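PDB 3BRS: periplasmic binding protein/LacI transcriptional regulator from Clostridium phytofermentans, which probably binds a sugar outside the cell membrane and delivers it to a transporter, as periplasmic-type binding proteins of this family do. Local coordinates for residues A[125-130]-A[217-222]; A[182-187]-A[192-197]; A[152-157]-A[162-167]; A[135-140]-A[175-180]. All blocks are in the same frame, centred on the assembly; numbering follows the deposited sequence.

Contact 1: residues A[125-130]-A[217-222]; sequences KNLVRK and KVKLVC
Leu127, in the last turn of helix 113-127, points its side chain at strand 219-224 and meets two residues there. Its CD1 methyl reaches CG1 of Val221 at 4.0 Å, the two side chains coming tip to tip between helix and sheet. Its other methyl, CD2, lies 4.3 Å from CD of Lys219, a looser touch against the aliphatic part of the lysine. Lys219 and Val221 are two apart in a strand and therefore share a face of the sheet, and the branched end of one leucine serves both. Val221 holds CG1 anti to its carbonyl carbon (chi1 -66°), which turns that methyl up to the helix. It is buried, with Ile120, Val123 and Thr124 of the same helix also lying against it, so a compact beta-branched residue suits the place. Lys219 stands at the exposed border, where a long chain can give its methylenes to the leucine while its charged end can probably stay near water. Strand 219-224 belongs to the mixed sheet of one of the two alpha/beta lobes of a periplasmic binding protein, and helix 113-127 packs on one face of that sheet. Val193 on the neighbouring strand 191-196 also touches Leu127. Since every touch here is between carbon atoms, the helix end is held to the strand by apolar packing, grading from a buried valine to a solvent-facing lysine.

Contact 2: residues A[182-187]-A[192-197]; sequences VELLTK and SVMVGL
Met194 lays its bent side chain across two consecutive leucines of helix 174-187, Leu184 and Leu185. The helix packs on the sheet partly through this residue and is followed, after a short loop, by strand 191-196, the helix-to-strand half of a beta-alpha-beta crossover in the alpha/beta lobe. The thioether is shared along its length: the terminal methyl CE lies 3.9 Å from CD2 of Leu184, while SD sits 4.0 Å from CD2 of Leu185. Both leucines cross the methionine obliquely. Turns at chi2 (-81°) and chi3 (-37°) fold the chain so that sulfur and methyl face different leucines, a shape open to methionine because its chain is unbranched and flexible. Leucine suits the helix side because it branches at CG, so its methyls extend clear of the helix backbone, and Leu185 gains contact with its CD2 although its CB leaves the helix at a slant. All three side chains are buried, and Ile137 of the neighbouring strand touches both Met194 and Leu184. On the solvent side of the same helix, Thr186 spends its hydroxyl on the preceding turn: OG1 donates to Val182 O at 2.9 Å, approaching from the face of that carbonyl opposite to the one used by Thr186 N.

Contact 3: residues A[152-157]-A[162-167]; sequences GLKIGL and NKIEAI
Ile164 carries the apolar part of this contact, pushing its CD1 methyl among three side chains of helix 144-157. The nearest is Leu157, whose CD1 lies 3.8 Å from CD1 of Ile164, the two side chains meeting at an oblique angle. Leu153, one turn earlier, brings CD2 to within 4.3 Å of the same methyl. With CG1 anti to the carbonyl carbon (chi1 -56°) and chi2 extended at -178°, Ile164 stretches its ethyl arm away from the strand and into the helix face. Leucine fits the helix positions, since its two methyls spread at the end of a short stem, and isoleucine fits the strand, where beta branching is well tolerated.

These elements form the second half of a right-handed beta-alpha-beta crossover, strand 133-138, helix 144-157 and strand 164-169, in a Rossmann-like lobe. The axes of the short helix and strand segments run almost exactly antiparallel, at 179° and 12.2 Å apart, and Val136 on the first strand touches both Ile164 and Ile167.

The aliphatic part of Lys154 makes the remaining touches. Its CG lies 4.0 Å from CD1 of Ile164, the two chains crossing at about a right angle. Farther out, the extended lysine meets Ile167 end on, with CE at 4.1 Å from CD1 of Ile167. A long residue is apt at this partly exposed position, because its methylenes cover the isoleucines while its ammonium group, NZ, is engaged in a salt bridge with OE2 of Glu150, one turn back on the same helix.

Contact 4: residues A[135-140]-A[175-180]; sequences GVISFV and DKAYDG
Ile137 faces helix 174-187 with its two branches directed at two helix residues about one turn apart: CG2 meets Ala177 and CD1 meets Gly180. The CG2 methyl rests 4.1 Å from CA of Ala177 and 4.2 Å from its CB, so it lies against the alanine's backbone as much as its methyl, and that CB points neither straight at the strand nor away from it. The other branch carries CD1 to 4.0 Å from C of Gly180. A chi1 of -54° sets CG1 beside the backbone N, and a bend at chi2 (-50°) then aims the ethyl arm at the turn following Ala177. Small residues suit these two helix positions, because the strand comes close here: the CA atoms of Ile137 and Ala177 are 6.5 Å apart. At Gly180, which has no side chain, the isoleucine meets bare backbone. The beta-branched isoleucine in turn suits an extended strand, and its two branches let it span about a turn of helix. Ile137 is buried, with Tyr168 of strand 164-169 also against it. Helices packed against a central, largely parallel sheet are the hallmark of layered alpha/beta folds, here the Rossmann-like lobe of a periplasmic binding protein.

Overall arrangement
All four contacts pack helices onto the same mixed sheet, which belongs to one lobe of the protein. Contacts 2 and 4 both use helix 174-187 and lie closest together, their centres 8 Å apart, with strands 133-138 and 191-196 adjacent; CE of Met194 lies 3.6 Å from CG1 of Ile137. Contact 1 sits about 11 Å from contact 2, centre to centre, on the next strand, and contact 3 about 13 Å from contact 2, at the outer strand 164-169. Helices 113-127 and 144-157 meet the sheet from the face opposite to helix 174-187. In sequence, contacts 2, 3 and 4 are nested inside the loop closed by contact 1.

Contact 1: residues A[125-130]-A[217-222]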
# COMPACT_ATOMS: atom_id res chain seq x y z
N LYS A 125 7.41 17.92 8.67
CA LYS A 125 7.85 19.35 8.60
C LYS A 125 7.79 19.97 9.96
O LYS A 125 8.72 20.66 10.35
CB LYS A 125 6.93 20.12 7.66
CG LYS A 125 7.38 21.52 7.24
CD LYS A 125 6.42 21.97 6.19
CE LYS A 125 6.83 23.28 5.51
NZ LYS A 125 5.63 23.85 4.78
N ASN A 126 6.74 19.74 10.73
CA ASN A 126 6.73 20.34 12.05
C ASN A 126 7.83 19.74 12.98
O ASN A 126 8.43 20.45 13.77
CB ASN A 126 5.37 20.19 12.65
CG ASN A 126 5.22 20.91 13.97
OD1 ASN A 126 5.52 22.10 14.10
ND2 ASN A 126 4.72 20.20 14.95
N LEU A 127 8.12 18.44 12.86
CA LEU A 127 9.18 17.85 13.71
C LEU A 127 10.60 18.38 13.48
O LEU A 127 11.38 18.56 14.41
CB LEU A 127 9.18 16.32 13.63
CG LEU A 127 7.90 15.64 14.11
CD1 LEU A 127 7.97 14.20 13.73
CD2 LEU A 127 7.71 15.83 15.62
N VAL A 128 10.94 18.65 12.23
CA VAL A 128 12.26 19.21 11.89
C VAL A 128 12.25 20.78 11.73
O VAL A 128 13.13 21.37 11.07
CB VAL A 128 12.88 18.49 10.65
CG1 VAL A 128 12.77 17.01 10.81
CG2 VAL A 128 12.15 18.87 9.48
N ARG A 129 11.27 21.43 12.38
CA ARG A 129 11.11 22.90 12.43
C ARG A 129 12.39 23.63 12.83
O ARG A 129 12.72 24.68 12.27
CB ARG A 129 10.09 23.27 13.50
CG ARG A 129 8.81 23.80 13.00
CD ARG A 129 8.02 24.42 14.16
NE ARG A 129 8.33 23.79 15.45
CZ ARG A 129 7.75 24.12 16.61
NH1 ARG A 129 8.11 23.49 17.74
NH2 ARG A 129 6.81 25.08 16.67
N LYS A 130 13.04 23.14 13.87
CA LYS A 130 14.22 23.83 14.38
C LYS A 130 15.41 23.21 13.70
O LYS A 130 16.32 23.91 13.27
CB LYS A 130 14.36 23.70 15.91
CG LYS A 130 13.27 24.29 16.75
CD LYS A 130 13.78 24.43 18.20
CE LYS A 130 14.46 25.82 18.49
NZ LYS A 130 15.98 25.92 18.38
N LYS A 217 16.11 9.76 20.62
CA LYS A 217 16.78 10.67 19.70
C LYS A 217 16.11 10.72 18.32
O LYS A 217 16.03 11.78 17.72
CB LYS A 217 18.25 10.29 19.56
CG LYS A 217 19.13 10.92 20.65
CD LYS A 217 20.56 10.42 20.57
CE LYS A 217 20.96 9.53 21.78
NZ LYS A 217 22.38 8.99 21.67
N VAL A 218 15.68 9.56 17.82
CA VAL A 218 15.05 9.46 16.52
C VAL A 218 13.55 9.11 16.67
O VAL A 218 13.19 8.08 17.24
CB VAL A 218 15.81 8.47 15.61
CG1 VAL A 218 15.10 8.21 14.17
CG2 VAL A 218 17.32 8.95 15.52
N LYS A 219 12.70 10.01 16.19
CA LYS A 219 11.27 9.76 16.05
C LYS A 219 10.87 9.18 14.66
O LYS A 219 11.52 9.43 13.64
CB LYS A 219 10.53 11.05 16.30
CG LYS A 219 10.52 11.49 17.80
CD LYS A 219 10.06 12.95 17.82
CE LYS A 219 10.19 13.65 19.16
NZ LYS A 219 10.63 15.06 18.91
N LEU A 220 9.77 8.44 14.70
CA LEU A 220 9.29 7.63 13.65
C LEU A 220 7.83 7.98 13.40
O LEU A 220 6.99 8.14 14.32
CB LEU A 220 9.48 6.14 13.99
CG LEU A 220 8.92 5.04 13.08
CD1 LEU A 220 9.51 5.05 11.63
CD2 LEU A 220 9.14 3.67 13.69
N VAL A 221 7.56 8.18 12.13
CA VAL A 221 6.21 8.42 11.65
C VAL A 221 6.04 7.47 10.46
O VAL A 221 7.05 7.05 9.83
CB VAL A 221 6.03 9.91 11.17
CG1 VAL A 221 6.17 10.87 12.35
CG2 VAL A 221 7.05 10.29 10.16
N CYS A 222 4.79 7.10 10.17
CA CYS A 222 4.55 6.14 9.05
C CYS A 222 3.14 6.23 8.53
O CYS A 222 2.21 6.71 9.22
CB CYS A 222 4.78 4.67 9.49
SG CYS A 222 3.72 4.27 10.98

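Contact 2: residues A[182-187]-A[192-197]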
# COMPACT_ATOMS: atom_id res chain seq x y z
N VAL A 182 19.32 0.72 9.83
CA VAL A 182 20.61 0.71 10.46
C VAL A 182 21.59 1.45 9.57
O VAL A 182 22.35 2.26 10.06
CB VAL A 182 21.08 -0.75 10.73
CG1 VAL A 182 22.60 -0.76 11.09
CG2 VAL A 182 20.23 -1.35 11.93
N GLU A 183 21.58 1.18 8.26
CA GLU A 183 22.56 1.84 7.36
C GLU A 183 22.39 3.36 7.34
O GLU A 183 23.35 4.12 7.51
CB GLU A 183 22.48 1.26 5.94
CG GLU A 183 23.31 2.03 4.89
CD GLU A 183 23.27 1.38 3.50
OE1 GLU A 183 22.17 0.93 3.07
OE2 GLU A 183 24.36 1.30 2.86
N LEU A 184 21.16 3.82 7.19
CA LEU A 184 20.92 5.26 7.19
C LEU A 184 21.30 5.92 8.50
O LEU A 184 21.94 6.97 8.47
CB LEU A 184 19.45 5.61 6.90
CG LEU A 184 18.85 5.78 5.50
CD1 LEU A 184 19.35 4.75 4.51
CD2 LEU A 184 17.33 5.75 5.62
N LEU A 185 20.86 5.38 9.65
CA LEU A 185 21.19 6.06 10.91
C LEU A 185 22.70 5.95 11.29
O LEU A 185 23.23 6.77 12.05
CB LEU A 185 20.32 5.59 12.06
CG LEU A 185 18.86 5.90 11.93
CD1 LEU A 185 18.06 5.20 13.03
CD2 LEU A 185 18.55 7.39 11.94
N THR A 186 23.38 4.98 10.72
CA THR A 186 24.84 4.97 10.80
C THR A 186 25.49 6.07 9.97
O THR A 186 26.47 6.71 10.41
CB THR A 186 25.37 3.62 10.42
OG1 THR A 186 24.85 2.69 11.36
CG2 THR A 186 26.90 3.62 10.60
N LYS A 187 24.97 6.28 8.77
CA LYS A 187 25.61 7.16 7.82
C LYS A 187 25.19 8.60 7.99
O LYS A 187 25.92 9.52 7.63
CB LYS A 187 25.33 6.68 6.39
CG LYS A 187 25.97 7.55 5.35
CD LYS A 187 26.07 6.79 4.02
CE LYS A 187 26.77 7.64 2.97
NZ LYS A 187 27.38 6.77 1.93
N SER A 192 16.79 12.84 12.66
CA SER A 192 16.07 12.90 13.90
C SER A 192 14.64 12.40 13.68
O SER A 192 13.84 12.36 14.63
CB SER A 192 15.97 14.37 14.29
OG SER A 192 15.25 15.06 13.26
N VAL A 193 14.28 12.09 12.42
CA VAL A 193 12.95 11.58 12.04
C VAL A 193 13.16 10.55 10.96
O VAL A 193 13.74 10.85 9.91
CB VAL A 193 11.95 12.66 11.46
CG1 VAL A 193 10.56 12.07 11.39
CG2 VAL A 193 11.79 13.91 12.33
N MET A 194 12.72 9.33 11.24
CA MET A 194 12.53 8.32 10.24
C MET A 194 11.08 8.19 9.70
O MET A 194 10.06 8.24 10.45
CB MET A 194 13.06 6.96 10.76
CG MET A 194 14.58 6.99 10.92
SD MET A 194 15.57 6.72 9.33
CE MET A 194 14.67 5.53 8.42
N VAL A 195 10.97 8.03 8.38
CA VAL A 195 9.60 7.79 7.79
C VAL A 195 9.48 6.40 7.20
O VAL A 195 10.29 6.01 6.34
CB VAL A 195 9.31 8.85 6.71
CG1 VAL A 195 7.88 8.76 6.23
CG2 VAL A 195 9.58 10.23 7.28
N GLY A 196 8.51 5.62 7.62
CA GLY A 196 8.25 4.29 6.97
C GLY A 196 6.96 4.44 6.18
O GLY A 196 5.91 4.82 6.72
N LEU A 197 6.99 4.08 4.88
CA LEU A 197 5.83 4.36 3.97
C LEU A 197 4.76 3.20 3.90
O LEU A 197 3.69 3.26 3.27
CB LEU A 197 6.36 4.78 2.56
CG LEU A 197 6.95 6.23 2.55
CD1 LEU A 197 7.27 6.57 1.03
CD2 LEU A 197 5.93 7.18 3.26

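Contact 3: residues A[152-157]-A[162-167]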
# COMPACT_ATOMS: atom_id res chain seq x y z
N GLY A 152 3.60 12.49 -2.34
CA GLY A 152 2.88 13.13 -1.20
C GLY A 152 3.78 13.63 -0.15
O GLY A 152 3.71 14.78 0.21
N LEU A 153 4.62 12.74 0.41
CA LEU A 153 5.58 13.13 1.42
C LEU A 153 6.35 14.44 1.16
O LEU A 153 6.43 15.26 2.04
CB LEU A 153 6.58 11.99 1.63
CG LEU A 153 7.67 12.15 2.75
CD1 LEU A 153 7.05 12.24 4.15
CD2 LEU A 153 8.64 10.97 2.70
N LYS A 154 6.97 14.55 -0.02
CA LYS A 154 7.78 15.61 -0.46
C LYS A 154 6.95 16.88 -0.65
O LYS A 154 7.31 17.93 -0.16
CB LYS A 154 8.47 15.23 -1.78
CG LYS A 154 9.45 14.16 -1.65
CD LYS A 154 10.21 13.93 -2.97
CE LYS A 154 11.27 12.80 -2.74
NZ LYS A 154 11.58 12.01 -3.98
N ILE A 155 5.81 16.77 -1.29
CA ILE A 155 4.80 17.84 -1.25
C ILE A 155 4.45 18.33 0.14
O ILE A 155 4.51 19.55 0.41
CB ILE A 155 3.49 17.47 -2.02
CG1 ILE A 155 3.82 17.13 -3.51
CG2 ILE A 155 2.49 18.64 -1.93
CD1 ILE A 155 2.64 16.36 -4.24
N GLY A 156 4.09 17.45 1.06
CA GLY A 156 3.76 17.98 2.39
C GLY A 156 4.98 18.59 3.11
O GLY A 156 4.80 19.30 4.14
N LEU A 157 6.20 18.35 2.61
CA LEU A 157 7.42 18.93 3.30
C LEU A 157 7.76 20.33 2.78
O LEU A 157 8.47 21.09 3.46
CB LEU A 157 8.65 18.02 3.22
CG LEU A 157 8.71 16.80 4.17
CD1 LEU A 157 9.55 15.60 3.62
CD2 LEU A 157 9.20 17.18 5.54
N ASN A 162 14.22 19.09 0.94
CA ASN A 162 15.66 18.89 0.86
C ASN A 162 16.24 18.32 2.19
O ASN A 162 17.40 17.98 2.24
CB ASN A 162 16.31 20.25 0.53
CG ASN A 162 16.15 21.28 1.66
OD1 ASN A 162 17.04 22.08 1.92
ND2 ASN A 162 15.02 21.24 2.36
N LYS A 163 15.45 18.30 3.27
CA LYS A 163 15.90 17.72 4.49
C LYS A 163 15.90 16.16 4.43
O LYS A 163 16.55 15.53 5.24
CB LYS A 163 15.08 18.26 5.67
CG LYS A 163 15.51 19.65 6.11
CD LYS A 163 14.78 20.08 7.37
CE LYS A 163 15.50 21.25 8.08
NZ LYS A 163 15.70 21.02 9.57
N ILE A 164 15.20 15.55 3.48
CA ILE A 164 15.32 14.11 3.26
C ILE A 164 16.74 13.78 2.87
O ILE A 164 17.24 14.21 1.81
CB ILE A 164 14.38 13.63 2.15
CG1 ILE A 164 12.96 14.03 2.48
CG2 ILE A 164 14.55 12.09 1.91
CD1 ILE A 164 11.92 13.53 1.44
N GLU A 165 17.38 12.97 3.71
CA GLU A 165 18.77 12.61 3.55
C GLU A 165 18.92 11.52 2.54
O GLU A 165 19.85 11.48 1.69
CB GLU A 165 19.23 12.10 4.89
CG GLU A 165 20.66 12.23 5.06
CD GLU A 165 21.09 13.56 5.59
OE1 GLU A 165 20.71 13.90 6.73
OE2 GLU A 165 21.89 14.21 4.90
N ALA A 166 18.00 10.59 2.66
CA ALA A 166 18.04 9.41 1.84
C ALA A 166 16.73 8.64 1.86
O ALA A 166 15.95 8.65 2.88
CB ALA A 166 19.21 8.52 2.25
N ILE A 167 16.52 7.96 0.74
CA ILE A 167 15.38 7.04 0.62
C ILE A 167 15.82 5.66 0.32
O ILE A 167 16.45 5.42 -0.71
CB ILE A 167 14.28 7.45 -0.41
CG1 ILE A 167 13.96 8.93 -0.22
CG2 ILE A 167 13.02 6.58 -0.13
CD1 ILE A 167 12.76 9.48 -0.92

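Contact 4: residues A[135-140]-A[175-180]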
# COMPACT_ATOMS: atom_id res chain seq x y z
N GLY A 135 15.13 10.48 7.40
CA GLY A 135 15.43 9.32 6.55
C GLY A 135 14.14 8.65 6.18
O GLY A 135 13.19 8.56 6.99
N VAL A 136 14.09 8.14 4.95
CA VAL A 136 12.90 7.40 4.52
C VAL A 136 13.13 5.93 4.16
O VAL A 136 14.03 5.56 3.38
CB VAL A 136 12.27 8.03 3.28
CG1 VAL A 136 10.90 7.45 2.90
CG2 VAL A 136 12.17 9.54 3.44
N ILE A 137 12.28 5.09 4.72
CA ILE A 137 12.20 3.69 4.29
C ILE A 137 10.89 3.52 3.51
O ILE A 137 9.70 3.58 4.07
CB ILE A 137 12.24 2.66 5.44
CG1 ILE A 137 13.43 2.83 6.37
CG2 ILE A 137 12.27 1.19 4.80
CD1 ILE A 137 14.84 2.93 5.57
N SER A 138 11.11 3.29 2.21
CA SER A 138 10.06 2.90 1.29
C SER A 138 10.06 1.40 1.08
O SER A 138 10.87 0.64 1.67
CB SER A 138 10.16 3.64 -0.03
OG SER A 138 8.89 3.54 -0.67
N PHE A 139 9.09 0.97 0.29
CA PHE A 139 8.86 -0.41 0.03
C PHE A 139 9.19 -0.74 -1.46
O PHE A 139 10.39 -0.86 -1.84
CB PHE A 139 7.46 -0.85 0.48
CG PHE A 139 6.27 0.00 0.02
CD1 PHE A 139 6.05 1.29 0.57
CD2 PHE A 139 5.27 -0.55 -0.76
CE1 PHE A 139 4.90 2.10 0.21
CE2 PHE A 139 4.10 0.19 -1.12
CZ PHE A 139 3.88 1.55 -0.60
N VAL A 140 8.19 -0.78 -2.35
CA VAL A 140 8.47 -1.33 -3.73
C VAL A 140 8.40 -0.17 -4.61
O VAL A 140 7.33 0.33 -4.84
CB VAL A 140 7.49 -2.45 -4.26
CG1 VAL A 140 7.89 -2.88 -5.78
CG2 VAL A 140 7.63 -3.64 -3.41
N ASP A 175 13.23 -7.59 7.10
CA ASP A 175 14.66 -7.51 7.43
C ASP A 175 15.42 -6.50 6.61
O ASP A 175 16.43 -6.01 7.12
CB ASP A 175 15.35 -8.83 7.26
CG ASP A 175 14.79 -9.90 8.13
OD1 ASP A 175 14.34 -9.67 9.29
OD2 ASP A 175 14.83 -11.01 7.62
N LYS A 176 14.96 -6.17 5.40
CA LYS A 176 15.59 -5.11 4.64
C LYS A 176 15.31 -3.76 5.20
O LYS A 176 16.17 -2.84 5.19
CB LYS A 176 15.23 -5.13 3.13
CG LYS A 176 16.15 -6.01 2.30
CD LYS A 176 15.66 -6.13 0.86
CE LYS A 176 16.28 -5.02 0.02
NZ LYS A 176 16.03 -5.11 -1.48
N ALA A 177 14.06 -3.60 5.63
CA ALA A 177 13.66 -2.35 6.36
C ALA A 177 14.60 -2.12 7.51
O ALA A 177 15.07 -1.00 7.75
CB ALA A 177 12.26 -2.45 6.89
N TYR A 178 14.85 -3.15 8.26
CA TYR A 178 15.74 -3.04 9.46
C TYR A 178 17.18 -2.68 9.12
O TYR A 178 17.76 -1.70 9.65
CB TYR A 178 15.70 -4.39 10.16
CG TYR A 178 16.55 -4.53 11.40
CD1 TYR A 178 17.86 -4.97 11.34
CD2 TYR A 178 15.99 -4.29 12.66
CE1 TYR A 178 18.62 -5.13 12.53
CE2 TYR A 178 16.72 -4.43 13.81
CZ TYR A 178 18.01 -4.87 13.78
OH TYR A 178 18.66 -5.05 15.00
N ASP A 179 17.77 -3.48 8.21
CA ASP A 179 19.10 -3.18 7.61
C ASP A 179 19.24 -1.78 7.07
O ASP A 179 20.20 -1.13 7.36
CB ASP A 179 19.35 -4.07 6.44
CG ASP A 179 19.59 -5.47 6.85
OD1 ASP A 179 19.46 -5.79 8.06
OD2 ASP A 179 19.95 -6.23 5.94
N GLY A 180 18.30 -1.33 6.26
CA GLY A 180 18.41 0.02 5.59
C GLY A 180 18.27 1.11 6.62
O GLY A 180 18.86 2.16 6.49